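Local coordinates for 361aa long hypothetical D-aminopeptidase (Pyrococcus horikoshii, PDB 2DRH), which probably acts as an aminopeptidase of the S58 (DmpA-like) family, although its actual function has not been established, at residues Gly16-Ile21 and Asp162-Glu167; Lys66-Ala71 and Asn288-Tyr293; Asp138-Asp143 and Gly175-Glu180; Ala218-Gly223 and Arg351-Tyr356. One frame throughout, in Å; residues are numbered along the deposited sequence.

Overall arrangement
Following the chain from its N terminus, contact 1 opens first at 16-21, contact 2 at 66-71 and contact 3 at 138-143. Contact 1 then closes at 162-167, crossing both of the others, and contact 3 closes its short loop at 175-180, well within the long excursion that contact 2 completes at 288-293. Contact 4 opens at 218-223, inside that excursion, and closes near the C terminus at 351-356, so it crosses contact 2 but follows contacts 1 and 3. Contact 1 joins two loops, contact 2 two sheet strands, contact 3 a loop to a short hairpin, and contact 4 a turn to helix 346-355. The centres of contacts 2 and 4 lie about 42 Å apart.

Contact 1 of 4, residues Gly16-Ile21 and Asp162-Glu167; sequences GKRNKI and DEDFEE
Two oxygens of one loop grip the ammonium of K20. NZ donates to E167 OE2 at 2.6 Å, a salt bridge that uses the anti lone pair of that oxygen, and to F165 O at 2.7 Å, nearly along the carbonyl axis. E167 OE2 has a second positive partner in K2, so the carboxylate is likely to be held firmly in its ionised form. The K20 chain is extended from CB to CE and turns at its last torsion (chi4 -78°), which sets NZ above the F165 ring. A cation-pi interaction results, with NZ 4.2 Å from the ring centroid and only 10° off the normal. F165 CE2 also meets K20 CB, at 3.7 Å, on the way along the chain.

These residues join two irregular loops, one preceding strand 28-36 and the other following helix 151-160, and both lie beside strand 184-193, where K20 and F165 each touch S187. F165 CG stands between its backbone N and carbonyl carbon (chi1 67°), so that ring and carbonyl O both face K20 NZ.

Farther out, E163 CB lies over one face of the R18 guanidinium, 3.6 Å from R18 CZ. R18 NH2 forms a long salt bridge with D164 OD1 at 3.9 Å, the two planar groups being steeply inclined to each other. I21 adds apolar packing, its CG2 4.0 Å from F165 CE2.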
loop_
_atom_site.group_PDB
_atom_site.type_symbol
_atom_site.label_atom_id
_atom_site.label_comp_id
_atom_site.label_asym_id
_atom_site.label_seq_id
_atom_site.Cartn_x
_atom_site.Cartn_y
_atom_site.Cartn_z
ATOM N N GLY A 16 -23.304 21.723 -9.674
ATOM C CA GLY A 16 -23.305 22.933 -8.874
ATOM C C GLY A 16 -23.622 24.120 -9.765
ATOM O O GLY A 16 -23.747 23.962 -10.976
ATOM N N LYS A 17 -23.737 25.306 -9.172
ATOM C CA LYS A 17 -24.057 26.522 -9.921
ATOM C C LYS A 17 -23.169 26.761 -11.141
ATOM O O LYS A 17 -23.665 27.029 -12.234
ATOM C CB LYS A 17 -23.983 27.741 -8.994
ATOM C CG LYS A 17 -24.978 27.698 -7.843
ATOM C CD LYS A 17 -24.835 28.900 -6.916
ATOM C CE LYS A 17 -25.095 30.215 -7.641
ATOM N NZ LYS A 17 -24.999 31.387 -6.716
ATOM N N ARG A 18 -21.857 26.671 -10.952
ATOM C CA ARG A 18 -20.915 26.894 -12.046
ATOM C C ARG A 18 -20.543 25.583 -12.750
ATOM O O ARG A 18 -20.009 25.593 -13.859
ATOM C CB ARG A 18 -19.645 27.558 -11.502
ATOM C CG ARG A 18 -19.909 28.640 -10.453
ATOM C CD ARG A 18 -18.616 29.155 -9.824
ATOM N NE ARG A 18 -17.926 30.123 -10.672
ATOM C CZ ARG A 18 -17.970 31.440 -10.494
ATOM N NH1 ARG A 18 -18.667 31.959 -9.494
ATOM N NH2 ARG A 18 -17.315 32.242 -11.320
ATOM N N ASN A 19 -20.849 24.462 -12.108
ATOM C CA ASN A 19 -20.510 23.144 -12.635
ATOM C C ASN A 19 -18.998 23.098 -12.851
ATOM O O ASN A 19 -18.506 22.724 -13.919
ATOM C CB ASN A 19 -21.256 22.847 -13.941
ATOM C CG ASN A 19 -21.118 21.386 -14.368
ATOM O OD1 ASN A 19 -21.016 20.490 -13.524
ATOM N ND2 ASN A 19 -21.127 21.141 -15.676
ATOM N N LYS A 20 -18.274 23.510 -11.813
ATOM C CA LYS A 20 -16.817 23.533 -11.808
ATOM C C LYS A 20 -16.363 23.201 -10.395
ATOM O O LYS A 20 -17.131 23.344 -9.437
ATOM C CB LYS A 20 -16.290 24.915 -12.194
ATOM C CG LYS A 20 -16.481 25.311 -13.651
ATOM C CD LYS A 20 -16.046 26.762 -13.847
ATOM C CE LYS A 20 -16.165 27.220 -15.295
ATOM N NZ LYS A 20 -15.044 26.716 -16.149
ATOM N N ILE A 21 -15.115 22.766 -10.262
ATOM C CA ILE A 21 -14.574 22.413 -8.955
ATOM C C ILE A 21 -14.689 23.564 -7.944
ATOM O O ILE A 21 -14.771 23.332 -6.739
ATOM C CB ILE A 21 -13.096 21.978 -9.071
ATOM C CG1 ILE A 21 -12.627 21.387 -7.744
ATOM C CG2 ILE A 21 -12.228 23.165 -9.484
ATOM C CD1 ILE A 21 -11.229 20.785 -7.795
ATOM N N ASP A 162 -8.885 31.829 -9.184
ATOM C CA ASP A 162 -10.162 32.374 -8.744
ATOM C C ASP A 162 -11.311 31.424 -9.064
ATOM O O ASP A 162 -11.095 30.315 -9.564
ATOM C CB ASP A 162 -10.413 33.759 -9.362
ATOM C CG ASP A 162 -10.849 33.691 -10.808
ATOM O OD1 ASP A 162 -10.042 33.256 -11.659
ATOM O OD2 ASP A 162 -12.008 34.075 -11.090
ATOM N N GLU A 163 -12.527 31.865 -8.755
ATOM C CA GLU A 163 -13.744 31.085 -8.969
ATOM C C GLU A 163 -13.962 30.688 -10.425
ATOM O O GLU A 163 -14.159 29.515 -10.744
ATOM C CB GLU A 163 -14.960 31.884 -8.486
ATOM C CG GLU A 163 -14.957 32.258 -6.999
ATOM C CD GLU A 163 -13.705 33.001 -6.555
ATOM O OE1 GLU A 163 -13.286 33.958 -7.244
ATOM O OE2 GLU A 163 -13.143 32.630 -5.501
ATOM N N ASP A 164 -13.952 31.680 -11.304
ATOM C CA ASP A 164 -14.153 31.447 -12.724
ATOM C C ASP A 164 -12.794 31.077 -13.321
ATOM O O ASP A 164 -11.766 31.648 -12.949
ATOM C CB ASP A 164 -14.699 32.725 -13.373
ATOM C CG ASP A 164 -15.160 32.517 -14.811
ATOM O OD1 ASP A 164 -16.152 31.784 -15.032
ATOM O OD2 ASP A 164 -14.526 33.097 -15.721
ATOM N N PHE A 165 -12.781 30.102 -14.220
ATOM C CA PHE A 165 -11.534 29.702 -14.854
ATOM C C PHE A 165 -11.829 29.011 -16.170
ATOM O O PHE A 165 -12.795 28.265 -16.288
ATOM C CB PHE A 165 -10.712 28.799 -13.923
ATOM C CG PHE A 165 -11.334 27.456 -13.655
ATOM C CD1 PHE A 165 -11.085 26.377 -14.500
ATOM C CD2 PHE A 165 -12.162 27.269 -12.555
ATOM C CE1 PHE A 165 -11.650 25.129 -14.255
ATOM C CE2 PHE A 165 -12.737 26.024 -12.295
ATOM C CZ PHE A 165 -12.481 24.949 -13.147
ATOM N N GLU A 166 -11.007 29.291 -17.172
ATOM C CA GLU A 166 -11.186 28.702 -18.488
ATOM C C GLU A 166 -10.845 27.218 -18.506
ATOM O O GLU A 166 -10.053 26.735 -17.691
ATOM C CB GLU A 166 -10.318 29.434 -19.511
ATOM C CG GLU A 166 -10.668 30.899 -19.677
ATOM C CD GLU A 166 -9.884 31.553 -20.800
ATOM O OE1 GLU A 166 -8.635 31.556 -20.732
ATOM O OE2 GLU A 166 -10.518 32.061 -21.751
ATOM N N GLU A 167 -11.460 26.502 -19.441
ATOM C CA GLU A 167 -11.234 25.074 -19.594
ATOM C C GLU A 167 -10.763 24.802 -21.017
ATOM O O GLU A 167 -10.876 25.666 -21.884
ATOM C CB GLU A 167 -12.520 24.302 -19.276
ATOM C CG GLU A 167 -12.901 24.386 -17.793
ATOM C CD GLU A 167 -14.163 23.625 -17.448
ATOM O OE1 GLU A 167 -14.330 22.483 -17.929
ATOM O OE2 GLU A 167 -14.985 24.161 -16.675
#

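Contact 2 of 4, residues Lys66-Ala71 and Asn288-Tyr293; sequences KVLAGA and NRIKHY
Strands 66-71 and 288-291 run broadly antiparallel, their axes at 123°, and pair at one end only. K66 and I290 form a hydrogen-bonded pair: K66 N donates to I290 O at 2.7 Å, in the plane of the I290 carbonyl, and I290 N to K66 O at 2.6 Å, from above the plane of the K66 carbonyl. Beyond it the strands diverge, and a water takes over. It accepts from L68 N and N288 N and donates to N288 O, bridging backbone groups that do not bond directly. Strand 288-291 thus joins the large mixed sheet through strand 65-73, which also pairs with strands 91-92 and 278-285.

On the face carrying K66 and I290, the tip of L68 crosses I290 at about a right angle, L68 CD2 3.6 Å from I290 CD1. L68 CD1 also lies 3.8 Å from N288 CB. The K66 chain bends so that NZ reaches the edge of the H292 ring and donates to ND1 at 2.9 Å; Y63 O and E93 bind the same ammonium.

Since ND1 accepts, and NE2 is hydrogen-bonded to T126, H292 is probably a neutral imidazole here, its protonation disfavoured by the lysine charge beside it.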
loop_
_atom_site.group_PDB
_atom_site.type_symbol
_atom_site.label_atom_id
_atom_site.label_comp_id
_atom_site.label_asym_id
_atom_site.label_seq_id
_atom_site.Cartn_x
_atom_site.Cartn_y
_atom_site.Cartn_z
ATOM N N LYS A 66 -3.786 23.729 6.935
ATOM C CA LYS A 66 -3.834 22.576 6.040
ATOM C C LYS A 66 -5.231 21.968 5.892
ATOM O O LYS A 66 -6.121 22.194 6.722
ATOM C CB LYS A 66 -2.873 21.508 6.568
ATOM C CG LYS A 66 -1.428 21.964 6.716
ATOM C CD LYS A 66 -0.760 21.239 7.875
ATOM C CE LYS A 66 0.742 21.105 7.708
ATOM N NZ LYS A 66 1.449 22.390 7.440
ATOM N N VAL A 67 -5.430 21.205 4.823
ATOM C CA VAL A 67 -6.709 20.537 4.618
ATOM C C VAL A 67 -6.423 19.042 4.618
ATOM O O VAL A 67 -5.341 18.618 4.205
ATOM C CB VAL A 67 -7.382 20.925 3.268
ATOM C CG1 VAL A 67 -7.695 22.424 3.246
ATOM C CG2 VAL A 67 -6.486 20.549 2.097
ATOM N N LEU A 68 -7.369 18.246 5.110
ATOM C CA LEU A 68 -7.191 16.801 5.123
ATOM C C LEU A 68 -7.281 16.330 3.676
ATOM O O LEU A 68 -8.071 16.863 2.897
ATOM C CB LEU A 68 -8.269 16.141 5.984
ATOM C CG LEU A 68 -8.196 16.511 7.474
ATOM C CD1 LEU A 68 -9.293 15.802 8.247
ATOM C CD2 LEU A 68 -6.832 16.122 8.026
ATOM N N ALA A 69 -6.476 15.341 3.304
ATOM C CA ALA A 69 -6.488 14.886 1.916
ATOM C C ALA A 69 -6.127 13.420 1.725
ATOM O O ALA A 69 -5.585 12.783 2.624
ATOM C CB ALA A 69 -5.549 15.751 1.096
ATOM N N GLY A 70 -6.437 12.909 0.533
ATOM C CA GLY A 70 -6.152 11.530 0.188
ATOM C C GLY A 70 -5.751 11.436 -1.272
ATOM O O GLY A 70 -5.865 12.414 -2.012
ATOM N N ALA A 71 -5.281 10.266 -1.702
ATOM C CA ALA A 71 -4.874 10.099 -3.092
ATOM C C ALA A 71 -4.756 8.633 -3.491
ATOM O O ALA A 71 -4.547 7.765 -2.646
ATOM C CB ALA A 71 -3.562 10.806 -3.333
ATOM N N ASN A 288 -12.366 20.378 7.230
ATOM C CA ASN A 288 -11.502 20.392 8.410
ATOM C C ASN A 288 -10.139 21.014 8.152
ATOM O O ASN A 288 -9.293 20.418 7.476
ATOM C CB ASN A 288 -11.290 18.972 8.946
ATOM C CG ASN A 288 -12.520 18.413 9.640
ATOM O OD1 ASN A 288 -12.848 18.802 10.765
ATOM N ND2 ASN A 288 -13.209 17.495 8.970
ATOM N N ARG A 289 -9.917 22.206 8.696
ATOM C CA ARG A 289 -8.630 22.863 8.526
ATOM C C ARG A 289 -7.715 22.460 9.673
ATOM O O ARG A 289 -8.118 22.473 10.837
ATOM C CB ARG A 289 -8.787 24.387 8.481
ATOM C CG ARG A 289 -9.391 24.903 7.181
ATOM C CD ARG A 289 -9.264 26.419 7.071
ATOM N NE ARG A 289 -9.959 26.947 5.899
ATOM C CZ ARG A 289 -9.933 28.223 5.523
ATOM N NH1 ARG A 289 -9.243 29.112 6.224
ATOM N NH2 ARG A 289 -10.605 28.611 4.448
ATOM N N ILE A 290 -6.487 22.087 9.331
ATOM C CA ILE A 290 -5.503 21.658 10.316
ATOM C C ILE A 290 -4.454 22.746 10.510
ATOM O O ILE A 290 -3.738 23.097 9.575
ATOM C CB ILE A 290 -4.794 20.363 9.846
ATOM C CG1 ILE A 290 -5.812 19.404 9.220
ATOM C CG2 ILE A 290 -4.082 19.705 11.009
ATOM C CD1 ILE A 290 -6.953 19.007 10.138
ATOM N N LYS A 291 -4.359 23.278 11.726
ATOM C CA LYS A 291 -3.387 24.327 12.019
ATOM C C LYS A 291 -1.994 23.736 12.217
ATOM O O LYS A 291 -1.792 22.868 13.059
ATOM C CB LYS A 291 -3.794 25.113 13.272
ATOM C CG LYS A 291 -5.119 25.856 13.150
ATOM C CD LYS A 291 -5.331 26.793 14.335
ATOM C CE LYS A 291 -6.651 27.543 14.218
ATOM N NZ LYS A 291 -6.825 28.524 15.320
ATOM N N HIS A 292 -1.043 24.233 11.433
ATOM C CA HIS A 292 0.347 23.784 11.472
ATOM C C HIS A 292 0.920 23.630 12.880
ATOM O O HIS A 292 1.603 22.649 13.183
ATOM C CB HIS A 292 1.221 24.771 10.689
ATOM C CG HIS A 292 2.641 24.327 10.522
ATOM N ND1 HIS A 292 3.007 23.305 9.673
ATOM C CD2 HIS A 292 3.787 24.763 11.101
ATOM C CE1 HIS A 292 4.315 23.130 9.735
ATOM N NE2 HIS A 292 4.813 24.002 10.595
ATOM N N TYR A 293 0.638 24.601 13.741
ATOM C CA TYR A 293 1.174 24.581 15.094
ATOM C C TYR A 293 0.271 24.001 16.177
ATOM O O TYR A 293 0.573 24.125 17.350
ATOM C CB TYR A 293 1.598 25.997 15.480
ATOM C CG TYR A 293 2.812 26.507 14.729
ATOM C CD1 TYR A 293 4.096 26.045 15.040
ATOM C CD2 TYR A 293 2.681 27.470 13.725
ATOM C CE1 TYR A 293 5.218 26.531 14.373
ATOM C CE2 TYR A 293 3.801 27.965 13.052
ATOM C CZ TYR A 293 5.065 27.494 13.383
ATOM O OH TYR A 293 6.171 27.995 12.736
HETATM O O HOH W 1 -10.218 18.892 5.703
#

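Contact 3 of 4, residues Asp138-Asp143 and Gly175-Glu180; sequences DSYLND and GMSAFE
This is a buried contact between a loop and the approach to a two-stranded hairpin, without a direct hydrogen bond between them, set where the turn after strand 132-136 faces the start of the small hairpin 177-178 with 181-182. D138 packs against G175 and the folded-back end of M176. D138 CG stands between the backbone N and the carbonyl carbon (chi1 47°), and CB faces the other segment, 3.3 Å from M176 CE and 3.4 Å from G175 O. M176 starts away from the turn but bends at chi2 and chi3, so that its methyl folds back onto the aspartate.

Polar groups of D138 shape the turn. D138 O accepts from both L141 N and N142 N, while N142 ND2 donates to D138 OD1 at 3.1 Å with an angle of 160°, approaching from above the carboxylate plane. A water supplies the polar link between the segments, donating to D138 OD2 (2.8 Å) and accepting from G175 N (2.9 Å); T50 is a further partner of OD2. An alanine at D138 would probably loosen the loop, losing the bonds to N142 and T50 and the water bridge to G175.

L141 CD1 rests 3.7 Å from G175 O, and the S177 hydroxyl, bonded to R341, sits near the Y140 ring. Strand 48-56 flanks N142, strand 198-207 covers M176, and helix 309-328 lies against A178 and F179.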
loop_
_atom_site.group_PDB
_atom_site.type_symbol
_atom_site.label_atom_id
_atom_site.label_comp_id
_atom_site.label_asym_id
_atom_site.label_seq_id
_atom_site.Cartn_x
_atom_site.Cartn_y
_atom_site.Cartn_z
ATOM N N ASP A 138 3.181 16.384 -22.527
ATOM C CA ASP A 138 2.626 17.054 -23.706
ATOM C C ASP A 138 3.569 17.017 -24.913
ATOM O O ASP A 138 3.407 17.782 -25.862
ATOM C CB ASP A 138 2.262 18.513 -23.382
ATOM C CG ASP A 138 3.364 19.244 -22.624
ATOM O OD1 ASP A 138 4.524 18.785 -22.666
ATOM O OD2 ASP A 138 3.066 20.285 -21.991
ATOM N N SER A 139 4.533 16.101 -24.890
ATOM C CA SER A 139 5.512 15.998 -25.971
ATOM C C SER A 139 4.968 15.943 -27.397
ATOM O O SER A 139 5.612 16.441 -28.321
ATOM C CB SER A 139 6.421 14.791 -25.740
ATOM O OG SER A 139 5.679 13.598 -25.838
ATOM N N TYR A 140 3.798 15.347 -27.598
ATOM C CA TYR A 140 3.255 15.262 -28.954
ATOM C C TYR A 140 3.119 16.634 -29.605
ATOM O O TYR A 140 3.379 16.792 -30.798
ATOM C CB TYR A 140 1.895 14.560 -28.963
ATOM C CG TYR A 140 1.424 14.214 -30.359
ATOM C CD1 TYR A 140 2.060 13.215 -31.105
ATOM C CD2 TYR A 140 0.372 14.909 -30.951
ATOM C CE1 TYR A 140 1.655 12.920 -32.410
ATOM C CE2 TYR A 140 -0.041 14.624 -32.252
ATOM C CZ TYR A 140 0.606 13.627 -32.976
ATOM O OH TYR A 140 0.188 13.345 -34.257
ATOM N N LEU A 141 2.719 17.633 -28.825
ATOM C CA LEU A 141 2.559 18.981 -29.355
ATOM C C LEU A 141 3.589 19.962 -28.798
ATOM O O LEU A 141 3.845 21.006 -29.392
ATOM C CB LEU A 141 1.149 19.503 -29.040
ATOM C CG LEU A 141 -0.044 18.788 -29.690
ATOM C CD1 LEU A 141 -1.349 19.356 -29.138
ATOM C CD2 LEU A 141 0.012 18.963 -31.199
ATOM N N ASN A 142 4.192 19.623 -27.668
ATOM C CA ASN A 142 5.142 20.539 -27.043
ATOM C C ASN A 142 6.606 20.132 -27.033
ATOM O O ASN A 142 6.939 18.949 -26.977
ATOM C CB ASN A 142 4.694 20.820 -25.602
ATOM C CG ASN A 142 5.645 21.738 -24.860
ATOM O OD1 ASN A 142 5.962 22.831 -25.329
ATOM N ND2 ASN A 142 6.101 21.301 -23.691
ATOM N N ASP A 143 7.476 21.138 -27.101
ATOM C CA ASP A 143 8.912 20.923 -27.034
ATOM C C ASP A 143 9.175 20.740 -25.545
ATOM O O ASP A 143 9.637 21.653 -24.859
ATOM C CB ASP A 143 9.681 22.147 -27.554
ATOM C CG ASP A 143 11.159 22.109 -27.180
ATOM O OD1 ASP A 143 11.780 21.031 -27.321
ATOM O OD2 ASP A 143 11.705 23.151 -26.747
ATOM N N GLY A 175 -0.964 21.906 -24.191
ATOM C CA GLY A 175 -0.563 21.006 -25.265
ATOM C C GLY A 175 -0.873 19.525 -25.112
ATOM O O GLY A 175 -0.193 18.693 -25.717
ATOM N N MET A 176 -1.898 19.191 -24.330
ATOM C CA MET A 176 -2.281 17.796 -24.093
ATOM C C MET A 176 -3.167 17.163 -25.176
ATOM O O MET A 176 -3.842 17.857 -25.941
ATOM C CB MET A 176 -2.989 17.675 -22.740
ATOM C CG MET A 176 -2.142 18.097 -21.541
ATOM S SD MET A 176 -0.625 17.122 -21.312
ATOM C CE MET A 176 0.480 18.357 -20.640
ATOM N N SER A 177 -3.154 15.833 -25.220
ATOM C CA SER A 177 -3.932 15.058 -26.182
ATOM C C SER A 177 -4.780 14.024 -25.450
ATOM O O SER A 177 -4.307 13.383 -24.518
ATOM C CB SER A 177 -2.998 14.317 -27.149
ATOM O OG SER A 177 -2.139 15.210 -27.820
ATOM N N ALA A 178 -6.026 13.854 -25.883
ATOM C CA ALA A 178 -6.926 12.876 -25.276
ATOM C C ALA A 178 -7.751 12.197 -26.367
ATOM O O ALA A 178 -8.460 12.867 -27.123
ATOM C CB ALA A 178 -7.849 13.560 -24.273
ATOM N N PHE A 179 -7.643 10.872 -26.454
ATOM C CA PHE A 179 -8.381 10.109 -27.459
ATOM C C PHE A 179 -8.032 10.594 -28.860
ATOM O O PHE A 179 -8.841 10.506 -29.782
ATOM C CB PHE A 179 -9.889 10.252 -27.222
ATOM C CG PHE A 179 -10.343 9.702 -25.906
ATOM C CD1 PHE A 179 -10.386 8.324 -25.690
ATOM C CD2 PHE A 179 -10.694 10.557 -24.864
ATOM C CE1 PHE A 179 -10.770 7.808 -24.454
ATOM C CE2 PHE A 179 -11.078 10.050 -23.625
ATOM C CZ PHE A 179 -11.116 8.674 -23.420
ATOM N N GLU A 180 -6.819 11.110 -29.004
ATOM C CA GLU A 180 -6.328 11.620 -30.276
ATOM C C GLU A 180 -7.110 12.814 -30.804
ATOM O O GLU A 180 -7.178 13.066 -32.005
ATOM C CB GLU A 180 -6.237 10.487 -31.303
ATOM C CG GLU A 180 -5.240 9.439 -30.851
ATOM C CD GLU A 180 -5.087 8.280 -31.812
ATOM O OE1 GLU A 180 -4.498 8.470 -32.898
ATOM O OE2 GLU A 180 -5.559 7.179 -31.470
HETATM O O HOH W 2 0.567 21.490 -21.733
#

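Contact 4 of 4, residues Ala218-Gly223 and Arg351-Tyr356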
loop_
_atom_site.group_PDB
_atom_site.type_symbol
_atom_site.label_atom_id
_atom_site.label_comp_id
_atom_site.label_asym_id
_atom_site.label_seq_id
_atom_site.Cartn_x
_atom_site.Cartn_y
_atom_site.Cartn_z
ATOM N N ALA A 218 -21.208 9.054 -22.356
ATOM C CA ALA A 218 -22.530 8.721 -21.850
ATOM C C ALA A 218 -22.953 7.372 -22.414
ATOM O O ALA A 218 -24.103 7.184 -22.800
ATOM C CB ALA A 218 -23.542 9.806 -22.237
ATOM N N GLY A 219 -22.000 6.446 -22.477
ATOM C CA GLY A 219 -22.279 5.107 -22.973
ATOM C C GLY A 219 -22.163 4.891 -24.473
ATOM O O GLY A 219 -22.098 3.750 -24.937
ATOM N N VAL A 220 -22.130 5.979 -25.232
ATOM C CA VAL A 220 -22.038 5.897 -26.688
ATOM C C VAL A 220 -20.585 5.825 -27.162
ATOM O O VAL A 220 -19.767 6.667 -26.797
ATOM C CB VAL A 220 -22.721 7.123 -27.343
ATOM C CG1 VAL A 220 -22.683 6.997 -28.862
ATOM C CG2 VAL A 220 -24.163 7.242 -26.846
ATOM N N PRO A 221 -20.247 4.812 -27.981
ATOM C CA PRO A 221 -18.879 4.659 -28.488
ATOM C C PRO A 221 -18.508 5.737 -29.509
ATOM O O PRO A 221 -18.221 5.448 -30.676
ATOM C CB PRO A 221 -18.886 3.252 -29.084
ATOM C CG PRO A 221 -20.299 3.085 -29.540
ATOM C CD PRO A 221 -21.092 3.679 -28.397
ATOM N N VAL A 222 -18.513 6.983 -29.042
ATOM C CA VAL A 222 -18.197 8.139 -29.864
ATOM C C VAL A 222 -16.827 8.015 -30.528
ATOM O O VAL A 222 -16.583 8.604 -31.576
ATOM C CB VAL A 222 -18.237 9.430 -29.021
ATOM C CG1 VAL A 222 -17.858 10.620 -29.876
ATOM C CG2 VAL A 222 -19.632 9.617 -28.414
ATOM N N GLY A 223 -15.935 7.249 -29.915
ATOM C CA GLY A 223 -14.607 7.072 -30.478
ATOM C C GLY A 223 -14.629 6.344 -31.808
ATOM O O GLY A 223 -13.978 6.772 -32.766
ATOM N N ARG A 351 -25.006 14.632 -33.434
ATOM C CA ARG A 351 -25.561 13.694 -34.401
ATOM C C ARG A 351 -25.424 12.250 -33.905
ATOM O O ARG A 351 -26.380 11.476 -33.956
ATOM C CB ARG A 351 -24.840 13.847 -35.742
ATOM C CG ARG A 351 -25.213 12.804 -36.772
ATOM C CD ARG A 351 -24.382 12.967 -38.035
ATOM N NE ARG A 351 -23.001 12.522 -37.859
ATOM C CZ ARG A 351 -22.613 11.249 -37.827
ATOM N NH1 ARG A 351 -23.497 10.270 -37.958
ATOM N NH2 ARG A 351 -21.329 10.956 -37.680
ATOM N N ILE A 352 -24.233 11.889 -33.433
ATOM C CA ILE A 352 -24.006 10.533 -32.942
ATOM C C ILE A 352 -24.873 10.220 -31.728
ATOM O O ILE A 352 -25.483 9.155 -31.654
ATOM C CB ILE A 352 -22.520 10.293 -32.576
ATOM C CG1 ILE A 352 -21.695 10.061 -33.847
ATOM C CG2 ILE A 352 -22.388 9.073 -31.676
ATOM C CD1 ILE A 352 -20.947 11.266 -34.334
ATOM N N MET A 353 -24.924 11.149 -30.779
ATOM C CA MET A 353 -25.730 10.954 -29.584
ATOM C C MET A 353 -27.183 10.714 -29.984
ATOM O O MET A 353 -27.859 9.871 -29.403
ATOM C CB MET A 353 -25.623 12.170 -28.655
ATOM C CG MET A 353 -24.220 12.408 -28.071
ATOM S SD MET A 353 -23.467 10.977 -27.212
ATOM C CE MET A 353 -24.293 11.059 -25.603
ATOM N N ARG A 354 -27.656 11.447 -30.988
ATOM C CA ARG A 354 -29.027 11.281 -31.464
ATOM C C ARG A 354 -29.249 9.912 -32.111
ATOM O O ARG A 354 -30.290 9.292 -31.905
ATOM C CB ARG A 354 -29.398 12.387 -32.457
ATOM C CG ARG A 354 -29.957 13.649 -31.806
ATOM C CD ARG A 354 -30.680 14.521 -32.828
ATOM N NE ARG A 354 -29.759 15.145 -33.772
ATOM C CZ ARG A 354 -29.224 16.350 -33.605
ATOM N NH1 ARG A 354 -29.523 17.070 -32.530
ATOM N NH2 ARG A 354 -28.383 16.834 -34.511
ATOM N N ARG A 355 -28.278 9.444 -32.889
ATOM C CA ARG A 355 -28.390 8.141 -33.538
ATOM C C ARG A 355 -28.551 7.029 -32.499
ATOM O O ARG A 355 -29.133 5.983 -32.782
ATOM C CB ARG A 355 -27.155 7.856 -34.398
ATOM C CG ARG A 355 -27.123 6.442 -34.982
ATOM C CD ARG A 355 -25.780 6.110 -35.635
ATOM N NE ARG A 355 -25.594 6.761 -36.932
ATOM C CZ ARG A 355 -26.297 6.467 -38.024
ATOM N NH1 ARG A 355 -27.236 5.529 -37.979
ATOM N NH2 ARG A 355 -26.061 7.108 -39.164
ATOM N N TYR A 356 -28.028 7.251 -31.298
ATOM C CA TYR A 356 -28.135 6.255 -30.241
ATOM C C TYR A 356 -29.215 6.613 -29.227
ATOM O O TYR A 356 -29.186 6.158 -28.084
ATOM C CB TYR A 356 -26.789 6.076 -29.540
ATOM C CG TYR A 356 -25.765 5.341 -30.377
ATOM C CD1 TYR A 356 -25.123 5.968 -31.447
ATOM C CD2 TYR A 356 -25.445 4.013 -30.105
ATOM C CE1 TYR A 356 -24.182 5.286 -32.223
ATOM C CE2 TYR A 356 -24.513 3.321 -30.872
ATOM C CZ TYR A 356 -23.884 3.960 -31.927
ATOM O OH TYR A 356 -22.955 3.267 -32.669
#
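Apolar contacts carry this junction, and V220 is their hub. Its CG1, anti to the backbone N, points over one face of the Y356 ring in a CH-pi contact, 3.9 Å from the centroid and 20° off the normal, displaced toward the rim. The same methyl meets I352 CG2 at 3.5 Å, so it is wedged between the two side chains. The other branch, V220 CG2, lies 3.8 Å from M353 SD. M353 bends at chi2 and chi3, bringing its sulphur to V220 and its methyl CE to A218 CB, at 3.7 Å. V222 CG2 adds looser contacts with I352 CG2 and M353 SD, while P221 CD lies 4.2 Å from Y356 CE2. An alanine in place of V220, lacking both methyl branches and so their contacts to the Y356 ring, I352 and M353 SD, would probably leave the end of the helix less tightly packed.

Backbone bonds shape each partner separately. P221 centres an inverse gamma turn, closed by V222 N to V220 O at 2.6 Å, and occupies the N-cap position of helix 222-225. On the other side Y356 is the first residue to leave helical geometry after helix 346-355, yet its N still bonds to I352 O at 3.2 Å.

Polar and intersubunit contacts complete the surroundings. The Y356 hydroxyl bonds to E225, Y356 packs on Y356 of a neighbouring subunit, and P221 touches R358 of that same subunit. With no direct polar bond between the two segments, their fit depends on the shapes of the methyls, thioether and ring, close to a subunit interface.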